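Phosphoribosylglycinamide synthetase (PDB 4DIM) probably binds ATP and a divalent metal ion and acts as a ligase of the ATP-grasp family. Local coordinates at residues I238-K241 and T242-E245; E381-L384 and D385-K388. All coordinates share one frame; numbering follows the deposited sequence.

Interaction 1 (I238-K241 and T242-E245); sequences IIEK and TKTE
Thr242 folds its hydroxyl back onto the carbonyl of Ile238, one turn earlier in the same helix. With OG1 anti to its own carbonyl carbon (chi1 -66°), the hydroxyl lies beside the backbone N, and both donors reach one acceptor: Thr242 OG1 and Thr242 N each stand 3.0 Å from Ile238 O, arriving from opposite faces of the carbonyl plane. A buried threonine thereby satisfies its hydroxyl inside its own helix, while its methyl CG2 lies anti to the backbone N. Thr244 does the same on an exposed side, where Glu240 O accepts from Thr244 N at 3.0 Å and from Thr244 OG1 at 3.1 Å, again from the two faces. The carbonyls of Ile239 and Lys241 take the regular helical N-H donors, Lys243 N at 3.2 Å from Ile239 O and Glu245 N at 3.1 Å from Lys241 O.

Glu240 and Lys243 lie side by side, pointing the same way; the exposed Glu240 can keep its carboxylate in water, while the partly exposed Lys243 has an aliphatic stem to pack with. Their salt bridge is weak, with Glu240 OE2 3.4 Å from Lys243 NZ, and the carboxylate also rests against the methylene CD of Lys243. Ile239 crosses the same lysine obliquely, its CG2 4.0 Å from Lys243 CE. Lys241 NZ reaches back one turn to a salt bridge with Asp237 and donates to Asn269 O; Glu245 OE1 accepts from Asn123 N.

Helix 236-253 packs on antiparallel strands, consistent with the ATP-grasp fold: Ile238, Lys241, Thr242 and Glu245 touch Val271 of strand 270-277, Thr242 also meets Phe196 and Ala198 of strand 194-203, and Ile239 and Thr242 contact Pro212 of strand 206-219.

Interaction 2 (E381-L384 and D385-K388); sequences EETL and DKCK
Thr383 holds OG1 between its backbone N and carbonyl carbon (chi1 71°), which directs the hydroxyl at the first turn of the following helix, and Lys386 keeps an extended chain beyond CG that passes this oxygen and runs back toward Glu382. Thr383 OG1 accepts from Lys386 N at 3.2 Å, with a fairly straight N-H angle of 164°. At the far end of the same lysine, NZ forms a salt bridge with Glu382 OE1 at 3.0 Å, the two chains lying side by side; the acidic Glu382 suits its place as partner to this ammonium. Threonine is thus the N-cap of helix 384-395, which follows strand 375-381: its hydroxyl oxygen serves as acceptor for a first-turn N-H that has no carbonyl of a preceding turn to bond to. Glu381 turns its carboxylate back on the chain, where OE2 uses its anti lone pair to accept from Glu382 N at 3.0 Å. Regular helical bonds then begin, Cys387 N to Thr383 O and Lys388 N to Leu384 O. Leu384 lays CD2 against the CE methylene of Lys388, and its CD1 lies 4.2 Å from Cys387 CB; the buried, compact Cys387 packs on Ala323 and Leu325 of strand 323-329.

Interactions 1 and 2 follow each other along the chain and do not touch: their centres lie 24 Å apart and their nearest atoms about 11 Å. Both belong to helices that pack on strands lining up in what appears to be one extended antiparallel sheet, but the two helices sit over different strands, well apart in the strand order. In both, a threonine hydroxyl bonds to the backbone, but as a donor within the helix in 238-245 and as an acceptor at its start in 381-388. Interaction 1 lies in the ATP-grasp sequence region; neither contact has a residue known to bind ATP or metal, and no role there is inferred.

Interaction 1 (I238-K241 and T242-E245)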
# COMPACT_ATOMS: atom_id res chain seq x y z
N ILE A 238 -15.82 -14.39 -4.17
CA ILE A 238 -15.27 -13.24 -3.44
C ILE A 238 -14.15 -12.63 -4.29
O ILE A 238 -14.02 -11.41 -4.38
CB ILE A 238 -14.77 -13.67 -2.02
CG1 ILE A 238 -15.85 -14.41 -1.22
CG2 ILE A 238 -14.27 -12.46 -1.22
CD1 ILE A 238 -17.25 -13.75 -1.23
N ILE A 239 -13.37 -13.49 -4.94
CA ILE A 239 -12.26 -13.05 -5.79
C ILE A 239 -12.82 -12.20 -6.97
O ILE A 239 -12.26 -11.18 -7.30
CB ILE A 239 -11.42 -14.27 -6.30
CG1 ILE A 239 -10.77 -15.07 -5.15
CG2 ILE A 239 -10.38 -13.85 -7.35
CD1 ILE A 239 -9.58 -14.39 -4.40
N GLU A 240 -13.92 -12.64 -7.57
CA GLU A 240 -14.56 -11.95 -8.70
C GLU A 240 -15.29 -10.71 -8.28
O GLU A 240 -15.32 -9.75 -9.04
CB GLU A 240 -15.53 -12.88 -9.41
CG GLU A 240 -14.85 -14.06 -10.09
CD GLU A 240 -13.63 -13.79 -10.97
OE1 GLU A 240 -13.76 -13.02 -11.95
OE2 GLU A 240 -12.55 -14.37 -10.68
N LYS A 241 -15.90 -10.74 -7.09
CA LYS A 241 -16.54 -9.56 -6.52
C LYS A 241 -15.50 -8.44 -6.27
O LYS A 241 -15.84 -7.28 -6.42
CB LYS A 241 -17.27 -9.92 -5.23
CG LYS A 241 -18.68 -10.44 -5.46
CD LYS A 241 -19.28 -11.01 -4.17
CE LYS A 241 -20.64 -11.64 -4.39
NZ LYS A 241 -20.98 -12.56 -3.28
N THR A 242 -14.26 -8.80 -5.91
CA THR A 242 -13.15 -7.87 -5.66
C THR A 242 -12.69 -7.25 -7.00
O THR A 242 -12.49 -6.03 -7.10
CB THR A 242 -12.01 -8.62 -4.90
OG1 THR A 242 -12.49 -8.98 -3.62
CG2 THR A 242 -10.77 -7.79 -4.70
N LYS A 243 -12.54 -8.09 -8.02
CA LYS A 243 -12.20 -7.66 -9.38
C LYS A 243 -13.24 -6.66 -9.89
O LYS A 243 -12.89 -5.65 -10.50
CB LYS A 243 -12.13 -8.89 -10.35
CG LYS A 243 -10.85 -9.73 -10.21
CD LYS A 243 -10.83 -11.05 -10.95
CE LYS A 243 -9.55 -11.81 -10.63
NZ LYS A 243 -9.47 -13.11 -11.37
N THR A 244 -14.51 -6.91 -9.58
CA THR A 244 -15.58 -6.04 -9.99
C THR A 244 -15.49 -4.69 -9.31
O THR A 244 -15.59 -3.67 -10.00
CB THR A 244 -16.93 -6.70 -9.72
OG1 THR A 244 -17.09 -7.79 -10.64
CG2 THR A 244 -18.10 -5.71 -9.88
N GLU A 245 -15.38 -4.65 -7.96
CA GLU A 245 -15.38 -3.36 -7.25
C GLU A 245 -14.11 -2.58 -7.53
O GLU A 245 -14.19 -1.36 -7.66
CB GLU A 245 -15.54 -3.53 -5.73
CG GLU A 245 -16.87 -4.07 -5.24
CD GLU A 245 -18.12 -3.51 -5.89
OE1 GLU A 245 -18.46 -2.34 -5.59
OE2 GLU A 245 -18.79 -4.23 -6.67

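Interaction 2 (E381-L384 and D385-K388)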
# COMPACT_ATOMS: atom_id res chain seq x y z
N GLU A 381 5.92 -21.35 -3.14
CA GLU A 381 5.73 -22.82 -3.11
C GLU A 381 4.35 -23.17 -3.78
O GLU A 381 3.65 -22.24 -4.14
CB GLU A 381 5.83 -23.31 -1.64
CG GLU A 381 5.86 -24.80 -1.39
CD GLU A 381 6.70 -25.77 -2.18
OE1 GLU A 381 7.74 -26.23 -1.64
OE2 GLU A 381 6.19 -26.26 -3.22
N GLU A 382 3.99 -24.44 -4.02
CA GLU A 382 2.71 -24.79 -4.68
C GLU A 382 1.48 -24.27 -3.93
O GLU A 382 0.49 -23.89 -4.57
CB GLU A 382 2.55 -26.31 -4.85
CG GLU A 382 3.29 -26.90 -6.04
CD GLU A 382 3.00 -28.38 -6.30
OE1 GLU A 382 2.24 -28.99 -5.52
OE2 GLU A 382 3.56 -28.93 -7.28
N THR A 383 1.55 -24.28 -2.59
CA THR A 383 0.45 -23.86 -1.72
C THR A 383 0.92 -22.97 -0.59
O THR A 383 2.09 -22.96 -0.25
CB THR A 383 -0.21 -25.10 -1.12
OG1 THR A 383 0.67 -25.71 -0.16
CG2 THR A 383 -0.58 -26.11 -2.15
N LEU A 384 -0.02 -22.29 0.03
CA LEU A 384 0.23 -21.45 1.20
C LEU A 384 0.58 -22.29 2.46
O LEU A 384 1.36 -21.82 3.28
CB LEU A 384 -0.99 -20.53 1.47
CG LEU A 384 -0.84 -19.54 2.64
CD1 LEU A 384 0.37 -18.63 2.43
CD2 LEU A 384 -2.10 -18.77 2.85
N ASP A 385 0.06 -23.52 2.61
CA ASP A 385 0.42 -24.38 3.77
C ASP A 385 1.91 -24.81 3.70
O ASP A 385 2.62 -24.75 4.70
CB ASP A 385 -0.48 -25.60 3.89
CG ASP A 385 -1.95 -25.23 4.04
OD1 ASP A 385 -2.47 -24.48 3.16
OD2 ASP A 385 -2.58 -25.68 5.03
N LYS A 386 2.39 -25.14 2.47
CA LYS A 386 3.80 -25.47 2.25
C LYS A 386 4.69 -24.22 2.46
O LYS A 386 5.77 -24.35 3.02
CB LYS A 386 4.02 -26.07 0.85
CG LYS A 386 3.33 -27.40 0.58
CD LYS A 386 3.20 -27.71 -0.92
CE LYS A 386 2.66 -29.11 -1.14
NZ LYS A 386 2.51 -29.48 -2.58
N CYS A 387 4.19 -23.01 2.08
CA CYS A 387 4.87 -21.73 2.33
C CYS A 387 5.07 -21.52 3.81
O CYS A 387 6.16 -21.18 4.23
CB CYS A 387 4.07 -20.56 1.75
SG CYS A 387 4.16 -20.37 -0.04
N LYS A 388 3.96 -21.60 4.57
CA LYS A 388 3.97 -21.39 6.03
C LYS A 388 4.92 -22.36 6.75
O LYS A 388 5.64 -21.93 7.65
CB LYS A 388 2.57 -21.56 6.62
CG LYS A 388 1.60 -20.44 6.28
CD LYS A 388 0.19 -20.94 6.61
CE LYS A 388 -0.93 -19.93 6.51
NZ LYS A 388 -2.24 -20.60 6.22